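Local atomic coordinates of chitinase A (Pteris ryukyuensis, PDB entry 5YLG), a protein that probably hydrolyses O-glycosyl bonds as a family 18 glycosyl hydrolase, the part in this entry being its LysM domain, a small carbohydrate-binding module. Residues T4-S9 / G42-V47. Residues are numbered along the deposited sequence; the frame is centred on the assembly and turned at random.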
loop_
_atom_site.group_PDB
_atom_site.type_symbol
_atom_site.label_atom_id
_atom_site.label_comp_id
_atom_site.label_asym_id
_atom_site.label_seq_id
_atom_site.Cartn_x
_atom_site.Cartn_y
_atom_site.Cartn_z
ATOM N N THR A 4 5.213 6.703 5.462
ATOM C CA THR A 4 5.734 5.651 4.602
ATOM C C THR A 4 5.789 4.261 5.213
ATOM O O THR A 4 5.850 4.053 6.419
ATOM C CB THR A 4 7.103 5.994 4.049
ATOM O OG1 THR A 4 8.029 6.192 5.166
ATOM C CG2 THR A 4 7.073 7.229 3.240
ATOM N N TYR A 5 5.690 3.250 4.333
ATOM C CA TYR A 5 5.744 1.816 4.651
ATOM C C TYR A 5 6.479 1.136 3.561
ATOM O O TYR A 5 6.252 1.441 2.373
ATOM C CB TYR A 5 4.347 1.163 4.828
ATOM C CG TYR A 5 4.333 -0.283 5.018
ATOM C CD1 TYR A 5 4.718 -0.875 6.228
ATOM C CD2 TYR A 5 3.976 -1.165 3.965
ATOM C CE1 TYR A 5 4.844 -2.217 6.375
ATOM C CE2 TYR A 5 4.061 -2.542 4.109
ATOM C CZ TYR A 5 4.522 -3.051 5.356
ATOM O OH TYR A 5 4.623 -4.415 5.542
ATOM N N THR A 6 7.336 0.179 3.869
ATOM C CA THR A 6 8.103 -0.567 2.852
ATOM C C THR A 6 7.544 -1.971 2.640
ATOM O O THR A 6 7.338 -2.753 3.573
ATOM C CB THR A 6 9.589 -0.612 3.164
ATOM O OG1 THR A 6 10.025 0.716 3.431
ATOM C CG2 THR A 6 10.398 -1.170 2.078
ATOM N N ILE A 7 7.189 -2.284 1.408
ATOM C CA ILE A 7 6.592 -3.582 1.024
ATOM C C ILE A 7 7.558 -4.719 1.392
ATOM O O ILE A 7 8.729 -4.745 0.958
ATOM C CB ILE A 7 6.293 -3.618 -0.468
ATOM C CG1 ILE A 7 5.219 -2.619 -0.847
ATOM C CG2 ILE A 7 5.861 -5.066 -0.874
ATOM C CD1 ILE A 7 3.922 -2.681 -0.081
ATOM N N LYS A 8 7.007 -5.736 2.034
ATOM C CA LYS A 8 7.756 -6.974 2.409
ATOM C C LYS A 8 7.022 -8.166 1.731
ATOM O O LYS A 8 5.921 -8.051 1.229
ATOM C CB LYS A 8 7.704 -7.193 3.896
ATOM N N SER A 9 7.704 -9.319 1.738
ATOM C CA SER A 9 7.192 -10.537 1.147
ATOM C C SER A 9 5.768 -10.851 1.538
ATOM O O SER A 9 5.449 -10.931 2.701
ATOM C CB SER A 9 8.024 -11.732 1.718
ATOM O OG SER A 9 7.880 -12.834 0.899
ATOM N N GLY A 42 10.521 -4.053 -1.155
ATOM C CA GLY A 42 11.285 -2.793 -1.083
ATOM C C GLY A 42 10.582 -1.594 -1.599
ATOM O O GLY A 42 11.023 -0.484 -1.413
ATOM N N GLN A 43 9.487 -1.756 -2.316
ATOM C CA GLN A 43 8.762 -0.619 -2.781
ATOM C C GLN A 43 8.213 0.204 -1.606
ATOM O O GLN A 43 7.803 -0.402 -0.580
ATOM C CB GLN A 43 7.555 -1.138 -3.679
ATOM C CG GLN A 43 6.710 -0.090 -4.307
ATOM C CD GLN A 43 5.739 -0.690 -5.296
ATOM O OE1 GLN A 43 5.892 -1.855 -5.758
ATOM N NE2 GLN A 43 4.742 0.099 -5.675
ATOM N N VAL A 44 8.118 1.503 -1.705
ATOM C CA VAL A 44 7.676 2.336 -0.653
ATOM C C VAL A 44 6.287 2.900 -1.002
ATOM O O VAL A 44 6.071 3.407 -2.111
ATOM C CB VAL A 44 8.620 3.511 -0.430
ATOM C CG1 VAL A 44 8.103 4.477 0.562
ATOM C CG2 VAL A 44 9.976 2.905 -0.012
ATOM N N VAL A 45 5.358 2.764 -0.060
ATOM C CA VAL A 45 3.981 3.279 -0.235
ATOM C C VAL A 45 3.605 4.216 0.848
ATOM O O VAL A 45 4.213 4.230 1.922
ATOM C CB VAL A 45 3.004 2.074 -0.331
ATOM C CG1 VAL A 45 3.368 1.184 -1.452
ATOM C CG2 VAL A 45 2.930 1.312 0.989
ATOM N N CYS A 46 2.603 5.021 0.634
ATOM C CA CYS A 46 1.997 5.864 1.629
ATOM C C CYS A 46 0.848 5.247 2.298
ATOM O O CYS A 46 -0.071 4.728 1.637
ATOM C CB CYS A 46 1.522 7.121 0.944
ATOM S SG CYS A 46 2.836 8.182 0.284
ATOM N N VAL A 47 0.844 5.308 3.637
ATOM C CA VAL A 47 -0.226 4.751 4.399
ATOM C C VAL A 47 -1.048 5.844 5.220
ATOM O O VAL A 47 -1.866 5.470 6.004
ATOM C CB VAL A 47 0.210 3.560 5.265
ATOM C CG1 VAL A 47 0.771 2.418 4.500
ATOM C CG2 VAL A 47 1.292 3.961 6.291
#
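Four backbone hydrogen bonds join residues 4-9 to residues 42-47. Tyr-5 and Val-45 form a hydrogen-bonded antiparallel pair. Val-45 N donates to Tyr-5 O at 2.9 Å, with an N-H...O angle of 174°. The return bond, from Tyr-5 N to Val-45 O, is more bent, at 145°. The pairing runs on past the strand ends. Ile-7 N donates to Gln-43 O at 2.8 Å, and Gly-42 N donates to Ile-7 O in the carbonyl plane. Gly-42 has a positive phi, at which a CB would clash with the carbonyl O of the residue before.

On the face of Thr-4, Thr-6 and Val-44, Val-44 sits obliquely between the two threonines. Its CG1 lies 3.9 Å from Thr-4 CB, and its CG2 faces Thr-6 OG1. This face is largely solvent-exposed. The two strands, 4-6 and 44-46, are the first and last of the LysM beta-alpha-alpha-beta fold, with helices 13-20 and 24-29 between them in sequence.

Tyr-5 and Val-45 point to the other face, which packs on helix 13-20 through Ile-16. Ile-7 and Val-47 add to it from just beyond the strands, and both also touch Ile-16. Tyr-5 CG is anti to the backbone N (chi1 174°), and the side chain starts out beside Val-45. Val-45 CG2 meets the ring edge near its plane, 4.0 Å from Tyr-5 CD2. Val-47 CG1 touches Tyr-5 CB at 3.8 Å. Ile-7 CD1 lies 4.1 Å from Val-45 CG1, the two side chains crossing at about a right angle.

The hydroxyl end of Tyr-5 leads away to Asp-11 OD2, its hydrogen-bond partner, which also accepts a hydrogen bond from Lys-8 N. Gln-43 OE1 accepts one from Gln-40 N. A disulfide ties Cys-46 to Cys-2.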